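Side-chain contacts in RND efflux system, outer membrane lipoprotein, NodT family (Burkholderia mallei, PDB 6U94), which probably forms the outer membrane channel of an RND-type efflux system, through which substrates would leave the cell: residues Asp55-Leu58 and Gln59-Ala63; Glu280-Pro283 and Asp284-Ala287; Arg428-Phe431 and Ala432-Leu436. All coordinates share one frame; numbering follows the deposited sequence.

Contact 1. Residues Asp55-Leu58 and Gln59-Ala63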
loop_
_atom_site.group_PDB
_atom_site.type_symbol
_atom_site.label_atom_id
_atom_site.label_comp_id
_atom_site.label_asym_id
_atom_site.label_seq_id
_atom_site.Cartn_x
_atom_site.Cartn_y
_atom_site.Cartn_z
ATOM N N ASP A 55 -4.850 13.672 -7.064
ATOM C CA ASP A 55 -6.124 13.598 -7.770
ATOM C C ASP A 55 -7.184 14.420 -7.046
ATOM O O ASP A 55 -7.352 14.305 -5.828
ATOM C CB ASP A 55 -6.572 12.143 -7.900
ATOM C CG ASP A 55 -7.810 11.990 -8.756
ATOM O OD1 ASP A 55 -7.765 12.384 -9.940
ATOM O OD2 ASP A 55 -8.824 11.472 -8.246
ATOM N N ALA A 56 -7.903 15.250 -7.809
ATOM C CA ALA A 56 -8.890 16.143 -7.211
ATOM C C ALA A 56 -10.007 15.361 -6.533
ATOM O O ALA A 56 -10.434 15.707 -5.426
ATOM C CB ALA A 56 -9.458 17.081 -8.277
ATOM N N GLN A 57 -10.499 14.304 -7.185
ATOM C CA GLN A 57 -11.555 13.498 -6.581
ATOM C C GLN A 57 -11.067 12.821 -5.306
ATOM O O GLN A 57 -11.784 12.783 -4.298
ATOM C CB GLN A 57 -12.063 12.458 -7.579
ATOM C CG GLN A 57 -13.211 11.618 -7.054
ATOM C CD GLN A 57 -14.402 12.462 -6.636
ATOM O OE1 GLN A 57 -15.057 13.089 -7.470
ATOM N NE2 GLN A 57 -14.685 12.488 -5.337
ATOM N N LEU A 58 -9.844 12.283 -5.332
ATOM C CA LEU A 58 -9.275 11.676 -4.133
ATOM C C LEU A 58 -9.124 12.703 -3.017
ATOM O O LEU A 58 -9.389 12.404 -1.847
ATOM C CB LEU A 58 -7.929 11.032 -4.462
ATOM C CG LEU A 58 -7.153 10.459 -3.273
ATOM C CD1 LEU A 58 -7.971 9.402 -2.553
ATOM C CD2 LEU A 58 -5.824 9.889 -3.723
ATOM N N GLN A 59 -8.708 13.925 -3.363
ATOM C CA GLN A 59 -8.596 14.978 -2.360
ATOM C C GLN A 59 -9.945 15.279 -1.724
ATOM O O GLN A 59 -10.023 15.580 -0.526
ATOM C CB GLN A 59 -8.011 16.245 -2.986
ATOM C CG GLN A 59 -6.519 16.190 -3.253
ATOM C CD GLN A 59 -5.939 17.558 -3.568
ATOM O OE1 GLN A 59 -6.675 18.511 -3.825
ATOM N NE2 GLN A 59 -4.615 17.663 -3.540
ATOM N N GLN A 60 -11.021 15.207 -2.510
ATOM C CA GLN A 60 -12.350 15.482 -1.974
ATOM C C GLN A 60 -12.766 14.424 -0.958
ATOM O O GLN A 60 -13.340 14.751 0.087
ATOM C CB GLN A 60 -13.365 15.563 -3.112
ATOM C CG GLN A 60 -14.796 15.791 -2.657
ATOM C CD GLN A 60 -15.766 15.908 -3.818
ATOM O OE1 GLN A 60 -15.380 15.782 -4.981
ATOM N NE2 GLN A 60 -17.034 16.154 -3.507
ATOM N N LEU A 61 -12.476 13.153 -1.245
ATOM C CA LEU A 61 -12.872 12.078 -0.340
ATOM C C LEU A 61 -12.148 12.182 0.997
ATOM O O LEU A 61 -12.756 11.988 2.057
ATOM C CB LEU A 61 -12.600 10.725 -0.995
ATOM C CG LEU A 61 -13.438 10.437 -2.240
ATOM C CD1 LEU A 61 -12.740 9.422 -3.127
ATOM C CD2 LEU A 61 -14.824 9.948 -1.843
ATOM N N VAL A 62 -10.847 12.484 0.967
ATOM C CA VAL A 62 -10.074 12.593 2.201
ATOM C C VAL A 62 -10.576 13.757 3.047
ATOM O O VAL A 62 -10.696 13.647 4.274
ATOM C CB VAL A 62 -8.576 12.727 1.874
ATOM C CG1 VAL A 62 -7.788 13.134 3.107
ATOM C CG2 VAL A 62 -8.049 11.418 1.322
ATOM N N ALA A 63 -10.889 14.885 2.405
ATOM C CA ALA A 63 -11.382 16.040 3.145
ATOM C C ALA A 63 -12.700 15.727 3.842
ATOM O O ALA A 63 -12.934 16.173 4.971
ATOM C CB ALA A 63 -11.536 17.237 2.208
#
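At the start of helix 56-67, Asp55 and Gln59 meet across the first turn, where Gln59 N donates to Asp55 O at 2.8 Å. Gln59 CB and CG lie close to the same carbonyl oxygen, with CG 3.3 Å from Asp55 O, while Gln59 NE2 reaches back to the carbonyl of Leu53. The Asp55 side chain is the N-cap of the helix. With CG anti to the backbone N (chi1 -174°), OD2 accepts from Leu58 N at 3.2 Å, met from above the carboxylate plane rather than within it. OD1 makes a salt bridge to Arg264, which probably helps to hold the capping group in place. Two residues after the cap, the Gln57 chain bends at chi2 (58°) and brings its amide obliquely to the end of the Gln60 amide, with Gln57 NE2 3.4 Å from Gln60 OE1 and the planes 29° apart. Leu61 lies against the same Gln57: its CG is 3.5 Å from Gln57 O and 3.9 Å from Gln57 NE2. Leu58 CD1 and Val62 CG2 touch loosely, one turn apart. Tyr174 of helix 156-203 covers Asp55, Gln57 and Leu61, and Val170 of the same helix packs on Val62.

Contact 2. Residues Glu280-Pro283 and Asp284-Ala287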
loop_
_atom_site.group_PDB
_atom_site.type_symbol
_atom_site.label_atom_id
_atom_site.label_comp_id
_atom_site.label_asym_id
_atom_site.label_seq_id
_atom_site.Cartn_x
_atom_site.Cartn_y
_atom_site.Cartn_z
ATOM N N GLU A 280 10.652 12.540 12.771
ATOM C CA GLU A 280 10.301 13.090 14.075
ATOM C C GLU A 280 8.792 13.205 14.246
ATOM O O GLU A 280 8.298 13.206 15.379
ATOM C CB GLU A 280 10.959 14.456 14.269
ATOM C CG GLU A 280 12.475 14.423 14.356
ATOM C CD GLU A 280 13.103 15.788 14.157
ATOM O OE1 GLU A 280 12.353 16.768 13.955
ATOM O OE2 GLU A 280 14.346 15.883 14.200
ATOM N N ARG A 281 8.046 13.302 13.142
ATOM C CA ARG A 281 6.591 13.410 13.177
ATOM C C ARG A 281 5.891 12.060 13.251
ATOM O O ARG A 281 4.658 12.024 13.300
ATOM C CB ARG A 281 6.079 14.165 11.950
ATOM C CG ARG A 281 6.795 15.464 11.651
ATOM C CD ARG A 281 6.543 15.820 10.201
ATOM N NE ARG A 281 6.795 14.662 9.343
ATOM C CZ ARG A 281 6.323 14.520 8.108
ATOM N NH1 ARG A 281 5.561 15.465 7.571
ATOM N NH2 ARG A 281 6.607 13.428 7.411
ATOM N N ARG A 282 6.630 10.957 13.241
ATOM C CA ARG A 282 6.004 9.656 13.421
ATOM C C ARG A 282 5.374 9.579 14.809
ATOM O O ARG A 282 6.016 9.962 15.798
ATOM C CB ARG A 282 7.021 8.533 13.249
ATOM C CG ARG A 282 7.409 8.212 11.800
ATOM C CD ARG A 282 8.451 7.112 11.771
ATOM N NE ARG A 282 8.004 5.919 12.487
ATOM C CZ ARG A 282 7.702 4.762 11.905
ATOM N NH1 ARG A 282 7.815 4.624 10.585
ATOM N NH2 ARG A 282 7.297 3.733 12.643
ATOM N N PRO A 283 4.126 9.121 14.923
ATOM C CA PRO A 283 3.509 9.028 16.255
ATOM C C PRO A 283 4.278 8.168 17.248
ATOM O O PRO A 283 4.212 8.442 18.453
ATOM C CB PRO A 283 2.124 8.446 15.948
ATOM C CG PRO A 283 1.829 8.959 14.577
ATOM C CD PRO A 283 3.143 8.908 13.848
ATOM N N ASP A 284 5.016 7.147 16.801
ATOM C CA ASP A 284 5.764 6.339 17.757
ATOM C C ASP A 284 7.064 7.000 18.191
ATOM O O ASP A 284 7.578 6.680 19.270
ATOM C CB ASP A 284 6.044 4.937 17.197
ATOM C CG ASP A 284 6.672 4.951 15.802
ATOM O OD1 ASP A 284 6.832 6.030 15.193
ATOM O OD2 ASP A 284 7.006 3.853 15.312
ATOM N N ILE A 285 7.594 7.929 17.397
ATOM C CA ILE A 285 8.767 8.672 17.840
ATOM C C ILE A 285 8.361 9.865 18.703
ATOM O O ILE A 285 9.068 10.219 19.652
ATOM C CB ILE A 285 9.626 9.095 16.634
ATOM C CG1 ILE A 285 10.204 7.856 15.944
ATOM C CG2 ILE A 285 10.755 10.038 17.060
ATOM C CD1 ILE A 285 11.206 8.173 14.864
ATOM N N MET A 286 7.220 10.495 18.396
ATOM C CA MET A 286 6.695 11.562 19.249
ATOM C C MET A 286 6.434 11.054 20.661
ATOM O O MET A 286 6.833 11.686 21.646
ATOM C CB MET A 286 5.410 12.135 18.649
ATOM C CG MET A 286 5.571 12.763 17.273
ATOM S SD MET A 286 3.986 13.296 16.591
ATOM C CE MET A 286 3.491 14.495 17.829
ATOM N N ALA A 287 5.770 9.903 20.777
ATOM C CA ALA A 287 5.494 9.340 22.093
ATOM C C ALA A 287 6.782 8.950 22.806
ATOM O O ALA A 287 6.907 9.131 24.024
ATOM C CB ALA A 287 4.564 8.135 21.964
#
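Arg282 and Asp284 face each other at the N terminus of helix 283-294, joined by a two-pronged salt bridge. The guanidinium grips the carboxylate side-on: NE donates to Asp284 OD1 at 3.0 Å and NH2 to Asp284 OD2 at 2.7 Å. The second bond is nearly straight and lies in the guanidinium plane, and both oxygens are met on their syn sides. Two torsions bring the groups together. The Asp284 carboxylate stands between its own backbone N and carbonyl carbon (chi1 51°), which places its oxygens beside the Arg282 guanidinium, and the arginine chain runs extended until it bends at chi3 (55°), which swings the guanidinium round to the acid. OD1 also lies close to the root of the arginine, 3.2 Å from Arg282 CB. Placed in the first turn, the carboxylate would probably also be stabilised by the helix dipole.

Arg282 is the N-cap residue, with Pro283 following it as the first residue of the helix. The Arg282 carbonyl accepts from Met286 N at 2.9 Å and weakly from Ile285 N. The Met286 side chain lies back along the preceding turn: CG sits 3.2 Å from Arg282 O and 3.3 Å from Glu280 O. With chi2 extended, SD lies 3.6 Å from Arg281 O; the bend at chi3 turns only the terminal methyl. Ile285 also touches Glu280, its CG2 4.3 Å from Glu280 CA.

Arg282 NH1 makes a salt bridge to Glu377 and a hydrogen bond to Ala454 O, so the guanidinium is shared between two acids. From helix 362-415, Thr370 touches Asp284 and Ile285, and Ala374 touches Arg282 and Ile285. Phe133 of helix 132-142 packs on Arg282, Pro283 and Asp284, and helix 156-203 meets Met286 through Glu156, Glu157 and Arg160.

Contact 3. Residues Arg428-Phe431 and Ala432-Leu436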
loop_
_atom_site.group_PDB
_atom_site.type_symbol
_atom_site.label_atom_id
_atom_site.label_comp_id
_atom_site.label_asym_id
_atom_site.label_seq_id
_atom_site.Cartn_x
_atom_site.Cartn_y
_atom_site.Cartn_z
ATOM N N ARG A 428 -5.578 -17.827 -22.788
ATOM C CA ARG A 428 -5.739 -18.061 -21.358
ATOM C C ARG A 428 -4.549 -17.521 -20.572
ATOM O O ARG A 428 -4.715 -16.988 -19.467
ATOM C CB ARG A 428 -5.936 -19.557 -21.108
ATOM C CG ARG A 428 -5.149 -20.123 -19.942
ATOM C CD ARG A 428 -5.235 -21.641 -19.895
ATOM N NE ARG A 428 -4.102 -22.284 -20.554
ATOM C CZ ARG A 428 -3.876 -23.593 -20.532
ATOM N NH1 ARG A 428 -4.705 -24.399 -19.885
ATOM N NH2 ARG A 428 -2.820 -24.099 -21.154
ATOM N N GLN A 429 -3.340 -17.641 -21.128
ATOM C CA GLN A 429 -2.174 -17.060 -20.474
ATOM C C GLN A 429 -2.170 -15.542 -20.590
ATOM O O GLN A 429 -1.720 -14.852 -19.668
ATOM C CB GLN A 429 -0.887 -17.633 -21.069
ATOM C CG GLN A 429 -0.629 -19.084 -20.724
ATOM C CD GLN A 429 0.727 -19.555 -21.211
ATOM O OE1 GLN A 429 1.606 -18.746 -21.510
ATOM N NE2 GLN A 429 0.903 -20.869 -21.298
ATOM N N LEU A 430 -2.661 -15.007 -21.710
ATOM C CA LEU A 430 -2.690 -13.559 -21.889
ATOM C C LEU A 430 -3.650 -12.904 -20.902
ATOM O O LEU A 430 -3.303 -11.918 -20.242
ATOM C CB LEU A 430 -3.078 -13.220 -23.328
ATOM C CG LEU A 430 -3.282 -11.740 -23.664
ATOM C CD1 LEU A 430 -1.994 -10.958 -23.476
ATOM C CD2 LEU A 430 -3.806 -11.583 -25.083
ATOM N N PHE A 431 -4.864 -13.450 -20.782
ATOM C CA PHE A 431 -5.850 -12.878 -19.872
ATOM C C PHE A 431 -5.396 -12.974 -18.420
ATOM O O PHE A 431 -5.674 -12.072 -17.622
ATOM C CB PHE A 431 -7.200 -13.574 -20.068
ATOM C CG PHE A 431 -8.289 -13.042 -19.189
ATOM C CD1 PHE A 431 -8.519 -11.679 -19.095
ATOM C CD2 PHE A 431 -9.098 -13.904 -18.465
ATOM C CE1 PHE A 431 -9.525 -11.183 -18.283
ATOM C CE2 PHE A 431 -10.109 -13.415 -17.655
ATOM C CZ PHE A 431 -10.322 -12.053 -17.564
ATOM N N ALA A 432 -4.689 -14.047 -18.061
ATOM C CA ALA A 432 -4.162 -14.149 -16.704
ATOM C C ALA A 432 -3.072 -13.113 -16.461
ATOM O O ALA A 432 -2.986 -12.534 -15.370
ATOM C CB ALA A 432 -3.632 -15.558 -16.449
ATOM N N ALA A 433 -2.239 -12.859 -17.472
ATOM C CA ALA A 433 -1.162 -11.889 -17.312
ATOM C C ALA A 433 -1.689 -10.462 -17.269
ATOM O O ALA A 433 -1.114 -9.613 -16.578
ATOM C CB ALA A 433 -0.143 -12.045 -18.440
ATOM N N GLN A 434 -2.770 -10.176 -18.000
ATOM C CA GLN A 434 -3.332 -8.830 -17.992
ATOM C C GLN A 434 -3.972 -8.508 -16.646
ATOM O O GLN A 434 -3.914 -7.363 -16.185
ATOM C CB GLN A 434 -4.348 -8.679 -19.122
ATOM C CG GLN A 434 -3.745 -8.776 -20.515
ATOM C CD GLN A 434 -4.788 -8.679 -21.608
ATOM O OE1 GLN A 434 -5.775 -9.418 -21.610
ATOM N NE2 GLN A 434 -4.579 -7.760 -22.544
ATOM N N GLN A 435 -4.593 -9.501 -16.008
ATOM C CA GLN A 435 -5.129 -9.289 -14.669
ATOM C C GLN A 435 -4.010 -9.048 -13.665
ATOM O O GLN A 435 -4.113 -8.154 -12.819
ATOM C CB GLN A 435 -5.980 -10.486 -14.248
ATOM C CG GLN A 435 -7.222 -10.692 -15.097
ATOM C CD GLN A 435 -7.883 -12.032 -14.846
ATOM O OE1 GLN A 435 -7.766 -12.955 -15.655
ATOM N NE2 GLN A 435 -8.586 -12.148 -13.724
ATOM N N LEU A 436 -2.925 -9.823 -13.757
ATOM C CA LEU A 436 -1.810 -9.649 -12.833
ATOM C C LEU A 436 -1.177 -8.273 -12.961
ATOM O O LEU A 436 -0.676 -7.731 -11.972
ATOM C CB LEU A 436 -0.754 -10.730 -13.065
ATOM C CG LEU A 436 -0.730 -11.882 -12.062
ATOM C CD1 LEU A 436 0.562 -12.672 -12.189
ATOM C CD2 LEU A 436 -0.906 -11.352 -10.647
#
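Gln434 reaches back one turn of helix 421-454 to lie against Leu430 and Phe431. Its backbone N donates to Leu430 O at 2.9 Å, and its side chain then runs past that same carbonyl. Gln434 CB is 3.6 Å from Leu430 O. With CG anti to its own carbonyl carbon (chi1 -65°), the chain comes back over the turn and CG approaches Leu430 O to 3.2 Å. CD passes across the leucine, 4.0 Å from Leu430 CG, with Leu430 CD1 close by, and both CD and OE1 of Gln434 still lie 3.8 Å from Leu430 O. At the tip, Gln434 OE1 lies 3.9 Å from Phe431 CA and approaches the phenylalanine ring at its edge, near the ring plane.

A second glutamine takes one face of that ring. The end of the Gln435 amide lies over it, the planes 29° apart, with Gln435 CD 3.7 Å from Phe431 CZ. Leu186 of helix 156-203 packs on Phe431, Gln434 and Gln435, while Gln395 and Ile399 of helix 362-415 meet Ala433. The packing of the Gln434 side chain on that of Leu430 is van der Waals in kind, whereas the Gln435 amide over the ring may add a polar component, its orientation being doubtful.

Along the chain the three contacts come in series; each is local, joins residues about one turn apart and closes no long loop, and none nests or crosses. Contact 1 starts helix 56-67, contact 2 caps helix 283-294 where the chain leaves the loop after helix 253-256, and contact 3 lies within the long helix 421-454. The centres of contacts 1 and 2 are about 26 Å apart, and those of contacts 2 and 3, on opposite sides of the chain's centre, about 43 Å. Helix 156-203 links them, meeting contact 2 near its start, contact 1 further along and contact 3 beyond. Helix 362-415 also packs on contacts 2 and 3, consistent with the long-helix bundle of outer membrane factors.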